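Tungstate ABC transporter, periplasmic tungstate-binding protein (Geobacter sulfurreducens, PDB 3LR1) probably captures tungstate in the periplasm and hands it to an ABC transporter for uptake into the cell. Local coordinates at residues Gly115-Ser120 and Trp146-Gly151; Asp94-Ala99 and Lys109-Lys114; Met160-Arg165 and Lys182-Ile187; Phe59-Lys64 and Leu195-Gly200. All coordinates share one frame; numbering follows the deposited sequence.

Interaction 1 (Gly115-Ser120 and Trp146-Gly151); sequences GATFIS and WYVEAG
Ser120 N gives its hydrogen to Val148 O over 2.7 Å, the shortest of four backbone bonds that lace two parallel strands of a beta-alpha-beta unit, whose connecting helix is 126-137. Val148 is held through both its N and its O, between Phe118 and Ser120, as in a parallel ladder: its N reaches Phe118 O at 2.9 Å in a nearly straight bond (172° at the hydrogen). Trp146 O takes Phe118 N from 30° out of the carbonyl plane, and Ala150 N closes the ladder on Ser120 O.

Side chains alternate between the two faces. On one, beta-branched Ile119 and Val148 lie side by side, Ile119 CD1 being 3.9 Å from Val148 CG2, and Ile119 CG2 also meets the small Ala150 CB; helix 154-164 packs on this side. On the other, Phe118 and Tyr147 point the same way, with Phe118 CD2 against Tyr147 CE1. Helix 126-137 covers that face, and its Glu131 uses one carboxylate oxygen for Ser120 OG and the other for Tyr147 OH, so one carboxylate serves both hydroxyls.

Gly115, with positive phi, ends helix 104-114 in a Schellman motif, and its CA sits over one face of the Trp146 indole. Trp146 CG stands between its backbone N and carbonyl carbon (chi1 63°), 4.0 Å from Gly115 CA. Phe118 CB lies at the edge of the indole ring, 3.9 Å from CZ3, and Ala116 O comes within 3.3 Å of Trp146 CE3.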
loop_
_atom_site.group_PDB
_atom_site.type_symbol
_atom_site.label_atom_id
_atom_site.label_comp_id
_atom_site.label_asym_id
_atom_site.label_seq_id
_atom_site.Cartn_x
_atom_site.Cartn_y
_atom_site.Cartn_z
ATOM N N GLY A 115 -25.332 9.877 -1.766
ATOM C CA GLY A 115 -24.821 10.177 -3.075
ATOM C C GLY A 115 -23.624 11.127 -3.044
ATOM O O GLY A 115 -23.460 11.911 -3.982
ATOM N N ALA A 116 -22.779 11.042 -1.992
ATOM C CA ALA A 116 -21.595 11.882 -1.840
ATOM C C ALA A 116 -20.460 11.354 -2.715
ATOM O O ALA A 116 -20.226 10.144 -2.801
ATOM C CB ALA A 116 -21.137 11.937 -0.388
ATOM N N THR A 117 -19.762 12.266 -3.375
ATOM C CA THR A 117 -18.738 11.881 -4.301
ATOM C C THR A 117 -17.638 11.101 -3.588
ATOM O O THR A 117 -17.208 11.527 -2.518
ATOM C CB THR A 117 -18.156 13.093 -4.978
ATOM O OG1 THR A 117 -19.228 13.798 -5.634
ATOM C CG2 THR A 117 -17.182 12.654 -6.012
ATOM N N PHE A 118 -17.229 9.972 -4.174
ATOM C CA PHE A 118 -16.250 9.048 -3.594
ATOM C C PHE A 118 -15.305 8.552 -4.721
ATOM O O PHE A 118 -15.756 8.055 -5.770
ATOM C CB PHE A 118 -16.919 7.837 -2.902
ATOM C CG PHE A 118 -15.942 6.778 -2.434
ATOM C CD1 PHE A 118 -15.443 6.793 -1.123
ATOM C CD2 PHE A 118 -15.506 5.797 -3.301
ATOM C CE1 PHE A 118 -14.528 5.853 -0.712
ATOM C CE2 PHE A 118 -14.599 4.813 -2.884
ATOM C CZ PHE A 118 -14.084 4.856 -1.611
ATOM N N ILE A 119 -13.990 8.663 -4.481
ATOM C CA ILE A 119 -12.988 8.220 -5.464
ATOM C C ILE A 119 -12.420 6.846 -5.092
ATOM O O ILE A 119 -11.734 6.687 -4.040
ATOM C CB ILE A 119 -11.817 9.190 -5.537
ATOM C CG1 ILE A 119 -12.275 10.649 -5.455
ATOM C CG2 ILE A 119 -11.002 8.945 -6.774
ATOM C CD1 ILE A 119 -13.343 11.118 -6.500
ATOM N N SER A 120 -12.661 5.879 -5.982
ATOM C CA SER A 120 -12.060 4.569 -5.923
ATOM C C SER A 120 -10.689 4.619 -6.564
ATOM O O SER A 120 -10.490 5.342 -7.507
ATOM C CB SER A 120 -12.920 3.588 -6.695
ATOM O OG SER A 120 -12.394 2.290 -6.692
ATOM N N TRP A 146 -21.735 9.469 -8.375
ATOM C CA TRP A 146 -20.933 9.785 -7.205
ATOM C C TRP A 146 -19.721 8.825 -7.113
ATOM O O TRP A 146 -18.694 9.211 -6.614
ATOM C CB TRP A 146 -21.838 9.760 -5.945
ATOM C CG TRP A 146 -22.398 8.408 -5.730
ATOM C CD1 TRP A 146 -23.558 7.906 -6.251
ATOM C CD2 TRP A 146 -21.794 7.348 -4.994
ATOM N NE1 TRP A 146 -23.709 6.601 -5.874
ATOM C CE2 TRP A 146 -22.650 6.241 -5.079
ATOM C CE3 TRP A 146 -20.628 7.240 -4.241
ATOM C CZ2 TRP A 146 -22.351 5.023 -4.471
ATOM C CZ3 TRP A 146 -20.340 6.044 -3.636
ATOM C CH2 TRP A 146 -21.194 4.951 -3.752
ATOM N N TYR A 147 -19.856 7.592 -7.615
ATOM C CA TYR A 147 -18.795 6.568 -7.513
ATOM C C TYR A 147 -17.801 6.649 -8.652
ATOM O O TYR A 147 -18.114 6.234 -9.771
ATOM C CB TYR A 147 -19.423 5.186 -7.545
ATOM C CG TYR A 147 -18.402 4.138 -7.303
ATOM C CD1 TYR A 147 -17.762 4.067 -6.062
ATOM C CD2 TYR A 147 -18.028 3.253 -8.282
ATOM C CE1 TYR A 147 -16.818 3.144 -5.809
ATOM C CE2 TYR A 147 -17.050 2.291 -8.004
ATOM C CZ TYR A 147 -16.454 2.265 -6.750
ATOM O OH TYR A 147 -15.488 1.335 -6.411
ATOM N N VAL A 148 -16.618 7.203 -8.390
ATOM C CA VAL A 148 -15.615 7.407 -9.446
ATOM C C VAL A 148 -14.500 6.396 -9.385
ATOM O O VAL A 148 -13.975 6.123 -8.299
ATOM C CB VAL A 148 -14.929 8.756 -9.300
ATOM C CG1 VAL A 148 -13.991 8.980 -10.508
ATOM C CG2 VAL A 148 -15.966 9.856 -9.134
ATOM N N GLU A 149 -14.087 5.866 -10.521
ATOM C CA GLU A 149 -12.995 4.897 -10.519
ATOM C C GLU A 149 -11.782 5.531 -11.177
ATOM O O GLU A 149 -11.756 5.670 -12.378
ATOM C CB GLU A 149 -13.432 3.644 -11.274
ATOM C CG GLU A 149 -14.767 3.059 -10.797
ATOM C CD GLU A 149 -15.000 1.706 -11.394
ATOM O OE1 GLU A 149 -15.304 1.645 -12.609
ATOM O OE2 GLU A 149 -14.841 0.708 -10.661
ATOM N N ALA A 150 -10.767 5.928 -10.412
ATOM C CA ALA A 150 -9.677 6.735 -10.980
ATOM C C ALA A 150 -8.666 5.971 -11.853
ATOM O O ALA A 150 -8.103 6.521 -12.786
ATOM C CB ALA A 150 -8.913 7.463 -9.848
ATOM N N GLY A 151 -8.333 4.745 -11.451
ATOM C CA GLY A 151 -7.279 3.974 -12.140
ATOM C C GLY A 151 -5.876 4.576 -11.966
ATOM O O GLY A 151 -5.063 4.552 -12.896
#

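Interaction 2 (Asp94-Ala99 and Lys109-Lys114)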
loop_
_atom_site.group_PDB
_atom_site.type_symbol
_atom_site.label_atom_id
_atom_site.label_comp_id
_atom_site.label_asym_id
_atom_site.label_seq_id
_atom_site.Cartn_x
_atom_site.Cartn_y
_atom_site.Cartn_z
ATOM N N ASP A 94 -17.644 17.463 6.322
ATOM C CA ASP A 94 -18.257 16.167 6.311
ATOM C C ASP A 94 -19.734 16.204 6.016
ATOM O O ASP A 94 -20.505 15.948 6.875
ATOM C CB ASP A 94 -17.991 15.522 7.673
ATOM C CG ASP A 94 -18.531 14.133 7.787
ATOM O OD1 ASP A 94 -18.896 13.541 6.810
ATOM O OD2 ASP A 94 -18.619 13.665 8.888
ATOM N N PRO A 95 -20.113 16.500 4.786
ATOM C CA PRO A 95 -21.538 16.658 4.440
ATOM C C PRO A 95 -22.344 15.377 4.588
ATOM O O PRO A 95 -23.564 15.438 4.864
ATOM C CB PRO A 95 -21.509 17.055 2.964
ATOM C CG PRO A 95 -20.149 17.488 2.683
ATOM C CD PRO A 95 -19.232 16.884 3.662
ATOM N N ALA A 96 -21.686 14.238 4.380
ATOM C CA ALA A 96 -22.337 12.954 4.525
ATOM C C ALA A 96 -22.452 12.519 6.004
ATOM O O ALA A 96 -23.138 11.560 6.325
ATOM C CB ALA A 96 -21.609 11.903 3.672
ATOM N N GLY A 97 -21.779 13.237 6.900
ATOM C CA GLY A 97 -21.825 12.938 8.323
ATOM C C GLY A 97 -21.209 11.606 8.654
ATOM O O GLY A 97 -21.682 10.881 9.539
ATOM N N ILE A 98 -20.123 11.268 7.977
ATOM C CA ILE A 98 -19.503 9.964 8.211
ATOM C C ILE A 98 -18.768 9.895 9.541
ATOM O O ILE A 98 -18.512 8.771 10.007
ATOM C CB ILE A 98 -18.626 9.403 7.045
ATOM C CG1 ILE A 98 -17.280 10.070 6.956
ATOM C CG2 ILE A 98 -19.363 9.396 5.707
ATOM C CD1 ILE A 98 -16.337 9.339 6.030
ATOM N N ALA A 99 -18.520 11.044 10.194
ATOM C CA ALA A 99 -17.857 11.038 11.503
ATOM C C ALA A 99 -18.741 10.347 12.525
ATOM O O ALA A 99 -18.252 9.865 13.533
ATOM C CB ALA A 99 -17.520 12.462 11.983
ATOM N N LYS A 109 -21.689 3.100 3.301
ATOM C CA LYS A 109 -23.116 3.038 2.992
ATOM C C LYS A 109 -23.796 4.416 3.160
ATOM O O LYS A 109 -24.682 4.762 2.371
ATOM C CB LYS A 109 -23.786 1.962 3.826
ATOM C CG LYS A 109 -24.910 1.177 3.092
ATOM C CD LYS A 109 -26.225 1.906 3.046
ATOM C CE LYS A 109 -27.422 0.947 2.714
ATOM N NZ LYS A 109 -28.728 1.445 3.227
ATOM N N LEU A 110 -23.397 5.185 4.181
ATOM C CA LEU A 110 -23.792 6.612 4.322
ATOM C C LEU A 110 -23.435 7.406 3.061
ATOM O O LEU A 110 -24.252 8.219 2.597
ATOM C CB LEU A 110 -23.134 7.286 5.539
ATOM C CG LEU A 110 -23.790 7.653 6.877
ATOM C CD1 LEU A 110 -25.201 7.123 7.081
ATOM C CD2 LEU A 110 -22.917 7.259 8.078
ATOM N N LEU A 111 -22.239 7.185 2.518
ATOM C CA LEU A 111 -21.808 7.848 1.259
ATOM C C LEU A 111 -22.692 7.477 0.077
ATOM O O LEU A 111 -23.207 8.359 -0.620
ATOM C CB LEU A 111 -20.320 7.545 0.896
ATOM C CG LEU A 111 -19.333 8.136 1.902
ATOM C CD1 LEU A 111 -17.874 7.798 1.603
ATOM C CD2 LEU A 111 -19.507 9.642 1.944
ATOM N N ALA A 112 -22.881 6.184 -0.145
ATOM C CA ALA A 112 -23.706 5.727 -1.247
ATOM C C ALA A 112 -25.148 6.254 -1.132
ATOM O O ALA A 112 -25.735 6.634 -2.135
ATOM C CB ALA A 112 -23.708 4.218 -1.325
ATOM N N THR A 113 -25.691 6.292 0.080
ATOM C CA THR A 113 -27.081 6.735 0.322
ATOM C C THR A 113 -27.246 8.231 0.140
ATOM O O THR A 113 -28.241 8.703 -0.458
ATOM C CB THR A 113 -27.547 6.356 1.755
ATOM O OG1 THR A 113 -27.443 4.940 1.921
ATOM C CG2 THR A 113 -29.023 6.769 2.003
ATOM N N LYS A 114 -26.308 8.994 0.666
ATOM C CA LYS A 114 -26.298 10.436 0.457
ATOM C C LYS A 114 -25.927 10.807 -1.016
ATOM O O LYS A 114 -26.199 11.919 -1.466
ATOM C CB LYS A 114 -25.319 11.089 1.469
ATOM C CG LYS A 114 -25.190 12.630 1.408
ATOM C CD LYS A 114 -26.309 13.339 2.125
ATOM C CE LYS A 114 -26.211 14.876 1.961
ATOM N NZ LYS A 114 -27.412 15.485 1.272
#
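Ala96 CB and Leu111 CD2 meet at 3.5 Å, the closest touch between the turn 94-97 and the last turns of helix 104-114. The same methyl of Leu111 also lies 3.8 Å from Ile98 CG2, so one branched leucine tip serves two apolar partners, and its side chain and that of Ile98 pass at a slant. Ile98 CG2 stands beside its own backbone N, anti to the carbonyl carbon, and there it also faces Leu110 CB. Leu110 CG rests near Ala96 O, and Lys114, bent at chi2, brings CE to 4.0 Å from Pro95 O. A small alanine lets helix and turn approach closely here, and no hydrogen bond crosses between them.

Behind this shell Asp94 holds the turn in shape. Its OD1 accepts Ile98 N at 2.8 Å through the syn lone pair, while OD2 takes Ala99 N at 2.9 Å. Tyr167 OH, from the neighbouring strand 167-171, bonds both Asp94 OD1 and Ala96 N. Gly97 has positive phi. The result is a type I beta turn running into a 3-10 segment, with an aspartate bridging its start to the amides that follow, in the connection from strand 78-90 to helix 104-114.

Interaction 3 (Met160-Arg165 and Lys182-Ile187); sequences MATERR and KTDLVI
The C-terminal turn of helix 154-164 ends in a Schellman motif at Arg165, and the loop that feeds strand 186-190 packs across its flank; Ala161 and Thr162 of the helix meet Thr183, Asp184 and Leu185 of the loop. The contact is apolar in the main and no hydrogen bond spans it.

Leu185 supplies the apolar side of the contact from the loop. Its CG stands beside the backbone N and anti to the carbonyl carbon (chi1 -55°). Its CD1 presses on Ala161 CB at 3.6 Å and lies 3.7 Å from Thr162 OG1. Alanine suits the helix position because Ile119 of strand 118-120 lies against it as well, and a methyl is enough to meet both. Leu185 in turn touches Val89 of strand 78-90 and Pro91, which ties the helix flank to the sheet, while its carbonyl O is bonded by Tyr175 OH of helix 172-178.

Thr162 spans from buried Thr183 and Leu185 to exposed Asp184. Its OG1 lies anti to the carbonyl carbon and bonds back to Ile158 O, one turn earlier, a common way for a helical threonine to satisfy its hydroxyl. The modelled approach of that oxygen to Thr183 CG2 is too short to be trusted, so the exact fit there remains doubtful. Thr183 also packs on Tyr175 and Phe178 of helix 172-178, and Phe178 makes a cation-pi contact with the neighbouring Lys182. On the outer side, the methyl Thr162 CG2 comes to 3.4 Å from Asp184 OD1.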
loop_
_atom_site.group_PDB
_atom_site.type_symbol
_atom_site.label_atom_id
_atom_site.label_comp_id
_atom_site.label_asym_id
_atom_site.label_seq_id
_atom_site.Cartn_x
_atom_site.Cartn_y
_atom_site.Cartn_z
HETATM N N MSE A 160 -7.156 14.070 -6.369
HETATM C CA MSE A 160 -8.444 14.192 -7.062
HETATM C C MSE A 160 -9.546 14.352 -6.009
HETATM O O MSE A 160 -10.386 15.190 -6.165
HETATM C CB MSE A 160 -8.709 12.969 -7.927
HETATM C CG MSE A 160 -9.930 13.114 -8.899
HETATM SE SE MSE A 160 -10.300 11.403 -9.829
HETATM C CE MSE A 160 -8.474 10.734 -10.025
ATOM N N ALA A 161 -9.511 13.586 -4.913
ATOM C CA ALA A 161 -10.546 13.761 -3.856
ATOM C C ALA A 161 -10.539 15.183 -3.371
ATOM O O ALA A 161 -11.590 15.743 -3.208
ATOM C CB ALA A 161 -10.384 12.825 -2.692
ATOM N N THR A 162 -9.352 15.768 -3.228
ATOM C CA THR A 162 -9.207 17.100 -2.671
ATOM C C THR A 162 -9.819 18.166 -3.606
ATOM O O THR A 162 -10.647 19.020 -3.185
ATOM C CB THR A 162 -7.702 17.437 -2.430
ATOM O OG1 THR A 162 -7.079 16.407 -1.663
ATOM C CG2 THR A 162 -7.567 18.798 -1.667
ATOM N N GLU A 163 -9.501 18.054 -4.885
ATOM C CA GLU A 163 -10.090 18.954 -5.891
ATOM C C GLU A 163 -11.618 18.833 -5.934
ATOM O O GLU A 163 -12.334 19.836 -6.027
ATOM C CB GLU A 163 -9.475 18.675 -7.266
ATOM C CG GLU A 163 -7.985 18.967 -7.330
ATOM C CD GLU A 163 -7.412 18.845 -8.733
ATOM O OE1 GLU A 163 -7.960 19.543 -9.596
ATOM O OE2 GLU A 163 -6.417 18.096 -8.963
ATOM N N ARG A 164 -12.113 17.600 -5.826
ATOM C CA ARG A 164 -13.535 17.333 -6.037
ATOM C C ARG A 164 -14.326 17.478 -4.742
ATOM O O ARG A 164 -15.526 17.318 -4.756
ATOM C CB ARG A 164 -13.725 15.903 -6.609
ATOM C CG ARG A 164 -12.993 15.543 -7.929
ATOM C CD ARG A 164 -13.717 15.932 -9.221
ATOM N NE ARG A 164 -14.991 15.235 -9.482
ATOM C CZ ARG A 164 -15.163 14.115 -10.211
ATOM N NH1 ARG A 164 -14.129 13.456 -10.788
ATOM N NH2 ARG A 164 -16.413 13.647 -10.347
ATOM N N ARG A 165 -13.637 17.723 -3.616
ATOM C CA ARG A 165 -14.218 17.717 -2.271
ATOM C C ARG A 165 -15.005 16.439 -2.010
ATOM O O ARG A 165 -16.176 16.453 -1.549
ATOM C CB ARG A 165 -15.040 18.987 -2.080
ATOM C CG ARG A 165 -14.070 20.137 -1.882
ATOM C CD ARG A 165 -14.506 21.208 -2.678
ATOM N NE ARG A 165 -15.920 21.448 -2.376
ATOM C CZ ARG A 165 -16.822 21.909 -3.246
ATOM N NH1 ARG A 165 -16.468 22.193 -4.502
ATOM N NH2 ARG A 165 -18.077 22.076 -2.834
ATOM N N LYS A 182 -0.421 18.936 0.744
ATOM C CA LYS A 182 -0.995 18.458 -0.489
ATOM C C LYS A 182 -2.479 18.026 -0.395
ATOM O O LYS A 182 -3.005 17.584 -1.393
ATOM C CB LYS A 182 -0.093 17.341 -1.032
ATOM C CG LYS A 182 1.152 17.925 -1.739
ATOM C CD LYS A 182 2.381 17.052 -1.617
ATOM C CE LYS A 182 2.284 15.767 -2.350
ATOM N NZ LYS A 182 3.563 14.937 -2.220
ATOM N N THR A 183 -3.124 18.174 0.764
ATOM C CA THR A 183 -4.598 18.081 0.881
ATOM C C THR A 183 -5.023 18.966 1.993
ATOM O O THR A 183 -4.256 19.161 2.925
ATOM C CB THR A 183 -5.233 16.817 1.570
ATOM O OG1 THR A 183 -4.286 15.924 2.211
ATOM C CG2 THR A 183 -6.282 16.235 0.796
ATOM N N ASP A 184 -6.306 19.335 1.995
ATOM C CA ASP A 184 -6.983 19.904 3.175
ATOM C C ASP A 184 -8.068 18.932 3.697
ATOM O O ASP A 184 -8.808 19.291 4.594
ATOM C CB ASP A 184 -7.608 21.285 2.860
ATOM C CG ASP A 184 -8.621 21.243 1.722
ATOM O OD1 ASP A 184 -8.803 20.177 1.126
ATOM O OD2 ASP A 184 -9.261 22.272 1.416
ATOM N N LEU A 185 -8.179 17.722 3.129
ATOM C CA LEU A 185 -9.065 16.666 3.633
ATOM C C LEU A 185 -8.570 16.200 5.002
ATOM O O LEU A 185 -7.372 16.274 5.322
ATOM C CB LEU A 185 -9.146 15.476 2.673
ATOM C CG LEU A 185 -9.563 15.772 1.217
ATOM C CD1 LEU A 185 -9.549 14.562 0.311
ATOM C CD2 LEU A 185 -10.894 16.491 1.175
ATOM N N VAL A 186 -9.500 15.728 5.814
ATOM C CA VAL A 186 -9.201 15.311 7.145
ATOM C C VAL A 186 -9.719 13.888 7.294
ATOM O O VAL A 186 -10.628 13.475 6.576
ATOM C CB VAL A 186 -9.880 16.217 8.193
ATOM C CG1 VAL A 186 -9.325 17.662 8.149
ATOM C CG2 VAL A 186 -11.363 16.205 8.002
ATOM N N ILE A 187 -9.173 13.153 8.272
ATOM C CA ILE A 187 -9.677 11.840 8.623
ATOM C C ILE A 187 -11.051 11.996 9.297
ATOM O O ILE A 187 -11.195 12.605 10.381
ATOM C CB ILE A 187 -8.667 11.058 9.577
ATOM C CG1 ILE A 187 -7.273 10.894 8.947
ATOM C CG2 ILE A 187 -9.199 9.707 10.019
ATOM C CD1 ILE A 187 -6.235 10.361 9.964
#

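Interaction 4 (Phe59-Lys64 and Leu195-Gly200); sequences FVHARK and LFNPYG
His61 lays its CB over the ring face of Tyr199, 3.7 Å from the centroid and 15° off the ring normal, a CH-pi contact. CG is anti to the backbone N (chi1 176°), carrying the imidazole on toward 197-198. There ND1 gives a weak hydrogen bond to Pro198 O, which lies at the ring edge 3.3 Å away. CE1 touches Pro198 CD at 3.5 Å, and at the far end NE2 is 3.8 Å from Asn197 CB, which sits over a face of the imidazole. Ring and amide planes of His61 and Asn197 are almost parallel.

Pro198 is the centre of an inverse gamma turn, and its ring offers CD and CG to His61 CE1. Arg63 meets the same proline from another side, the two side chains crossing at about a right angle: NH1 meets Pro198 CG at 3.3 Å with the proline at the edge of the guanidinium, while Arg63 NH2 makes a salt bridge to Asp80.

Through Tyr199 the cluster continues to Phe59. The two rings are 29° from parallel but slid apart, and Phe59 CE1 reaches Tyr199 CB. Tyr199 OH bonds Asn84. The backbone is joined by an antiparallel hydrogen-bonded pair, Val60 with Gly200, with Gly200 N to Val60 O at 2.8 Å and Val60 N to Gly200 O at 3.0 Å.

The side chain of His61, one member of the aromatic cluster, is about 5 Å from a bound tungsten ion, consistent with a place at the ligand cleft of the periplasmic binding protein fold.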
loop_
_atom_site.group_PDB
_atom_site.type_symbol
_atom_site.label_atom_id
_atom_site.label_comp_id
_atom_site.label_asym_id
_atom_site.label_seq_id
_atom_site.Cartn_x
_atom_site.Cartn_y
_atom_site.Cartn_z
ATOM N N PHE A 59 7.845 -5.999 -2.502
ATOM C CA PHE A 59 7.187 -5.583 -1.238
ATOM C C PHE A 59 5.886 -4.840 -1.574
ATOM O O PHE A 59 5.904 -3.671 -2.013
ATOM C CB PHE A 59 8.136 -4.712 -0.426
ATOM C CG PHE A 59 7.562 -4.178 0.863
ATOM C CD1 PHE A 59 7.069 -4.998 1.809
ATOM C CD2 PHE A 59 7.547 -2.853 1.102
ATOM C CE1 PHE A 59 6.609 -4.516 3.045
ATOM C CE2 PHE A 59 7.083 -2.341 2.338
ATOM C CZ PHE A 59 6.605 -3.198 3.283
ATOM N N VAL A 60 4.771 -5.509 -1.386
ATOM C CA VAL A 60 3.491 -4.985 -1.855
ATOM C C VAL A 60 2.391 -5.358 -0.894
ATOM O O VAL A 60 2.548 -6.240 -0.072
ATOM C CB VAL A 60 3.101 -5.506 -3.252
ATOM C CG1 VAL A 60 4.082 -4.959 -4.362
ATOM C CG2 VAL A 60 3.002 -7.019 -3.270
ATOM N N HIS A 61 1.269 -4.705 -1.008
ATOM C CA HIS A 61 0.091 -5.058 -0.212
ATOM C C HIS A 61 -0.946 -5.419 -1.269
ATOM O O HIS A 61 -1.622 -4.567 -1.787
ATOM C CB HIS A 61 -0.411 -3.880 0.718
ATOM C CG HIS A 61 -1.667 -4.229 1.455
ATOM N ND1 HIS A 61 -1.837 -5.448 2.088
ATOM C CD2 HIS A 61 -2.853 -3.588 1.570
ATOM C CE1 HIS A 61 -3.066 -5.525 2.579
ATOM N NE2 HIS A 61 -3.701 -4.415 2.276
ATOM N N ALA A 62 -1.098 -6.703 -1.575
ATOM C CA ALA A 62 -2.045 -7.156 -2.635
ATOM C C ALA A 62 -2.112 -8.661 -2.533
ATOM O O ALA A 62 -1.411 -9.427 -3.250
ATOM C CB ALA A 62 -1.565 -6.748 -3.996
ATOM N N ARG A 63 -2.874 -9.088 -1.571
ATOM C CA ARG A 63 -2.790 -10.476 -1.113
ATOM C C ARG A 63 -3.016 -11.524 -2.231
ATOM O O ARG A 63 -2.225 -12.470 -2.401
ATOM C CB ARG A 63 -3.782 -10.711 0.047
ATOM C CG ARG A 63 -3.733 -12.155 0.619
ATOM C CD ARG A 63 -2.251 -12.635 0.825
ATOM N NE ARG A 63 -1.945 -13.016 2.202
ATOM C CZ ARG A 63 -1.750 -12.139 3.187
ATOM N NH1 ARG A 63 -1.843 -10.830 2.929
ATOM N NH2 ARG A 63 -1.464 -12.547 4.426
ATOM N N LYS A 64 -4.046 -11.344 -3.035
ATOM C CA LYS A 64 -4.312 -12.338 -4.077
ATOM C C LYS A 64 -3.173 -12.415 -5.067
ATOM O O LYS A 64 -2.834 -13.473 -5.592
ATOM C CB LYS A 64 -5.600 -12.083 -4.847
ATOM C CG LYS A 64 -6.728 -11.594 -4.028
ATOM C CD LYS A 64 -8.035 -11.415 -4.866
ATOM C CE LYS A 64 -9.288 -11.414 -3.936
ATOM N NZ LYS A 64 -9.750 -10.076 -3.469
ATOM N N LEU A 195 -6.008 -1.867 13.515
ATOM C CA LEU A 195 -5.314 -3.130 13.199
ATOM C C LEU A 195 -4.336 -2.772 12.088
ATOM O O LEU A 195 -4.341 -1.603 11.688
ATOM C CB LEU A 195 -6.317 -4.253 12.820
ATOM C CG LEU A 195 -7.468 -4.055 11.786
ATOM C CD1 LEU A 195 -7.209 -4.741 10.375
ATOM C CD2 LEU A 195 -8.825 -4.532 12.362
ATOM N N PHE A 196 -3.469 -3.696 11.619
ATOM C CA PHE A 196 -2.561 -3.410 10.452
ATOM C C PHE A 196 -2.665 -4.363 9.208
ATOM O O PHE A 196 -3.275 -5.441 9.216
ATOM C CB PHE A 196 -1.082 -3.138 10.901
ATOM C CG PHE A 196 -0.977 -2.122 12.039
ATOM C CD1 PHE A 196 -0.610 -2.513 13.319
ATOM C CD2 PHE A 196 -1.361 -0.795 11.835
ATOM C CE1 PHE A 196 -0.587 -1.571 14.368
ATOM C CE2 PHE A 196 -1.349 0.141 12.838
ATOM C CZ PHE A 196 -0.970 -0.229 14.117
ATOM N N ASN A 197 -2.120 -3.875 8.105
ATOM C CA ASN A 197 -2.301 -4.479 6.804
ATOM C C ASN A 197 -1.161 -5.393 6.578
ATOM O O ASN A 197 -0.001 -5.070 6.914
ATOM C CB ASN A 197 -2.394 -3.429 5.683
ATOM C CG ASN A 197 -3.660 -2.521 5.834
ATOM O OD1 ASN A 197 -4.634 -2.909 6.513
ATOM N ND2 ASN A 197 -3.618 -1.293 5.248
ATOM N N PRO A 198 -1.467 -6.530 5.995
ATOM C CA PRO A 198 -0.446 -7.495 5.808
ATOM C C PRO A 198 0.309 -7.243 4.563
ATOM O O PRO A 198 -0.008 -7.865 3.506
ATOM C CB PRO A 198 -1.253 -8.798 5.632
ATOM C CG PRO A 198 -2.534 -8.290 4.862
ATOM C CD PRO A 198 -2.822 -7.043 5.672
ATOM N N TYR A 199 1.305 -6.369 4.610
ATOM C CA TYR A 199 2.115 -6.252 3.435
ATOM C C TYR A 199 2.756 -7.569 3.323
ATOM O O TYR A 199 2.988 -8.206 4.342
ATOM C CB TYR A 199 3.193 -5.170 3.520
ATOM C CG TYR A 199 2.616 -3.803 3.347
ATOM C CD1 TYR A 199 2.871 -3.040 2.202
ATOM C CD2 TYR A 199 1.794 -3.277 4.310
ATOM C CE1 TYR A 199 2.315 -1.783 2.055
ATOM C CE2 TYR A 199 1.246 -2.033 4.176
ATOM C CZ TYR A 199 1.519 -1.286 3.050
ATOM O OH TYR A 199 0.970 -0.066 2.917
ATOM N N GLY A 200 3.067 -7.973 2.106
ATOM C CA GLY A 200 3.965 -9.091 1.871
ATOM C C GLY A 200 5.330 -8.685 1.299
ATOM O O GLY A 200 5.419 -7.851 0.412
#

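In the fold
Interactions 1, 2 and 3 gather on one side of the chain's centre, whereas interaction 4 lies near it. Centres of 1 and 2, and of 1 and 3, are 13 Å apart and those pairs touch; 2 and 3 are 16 Å apart and do not. Along the chain 2 comes first, then 1, then 3, and all fall between the two segments of interaction 4, whose centre is 23 to 28 Å from theirs. Helix 104-114 runs from 2 into strand 118-120 of 1, and helix 154-164 follows strand 147-149 into 3. Interactions 1, 3 and 4 all reach one mixed sheet; the side chain of His61 lies about 5 Å from bound tungsten, that of Ser120 about 12 Å.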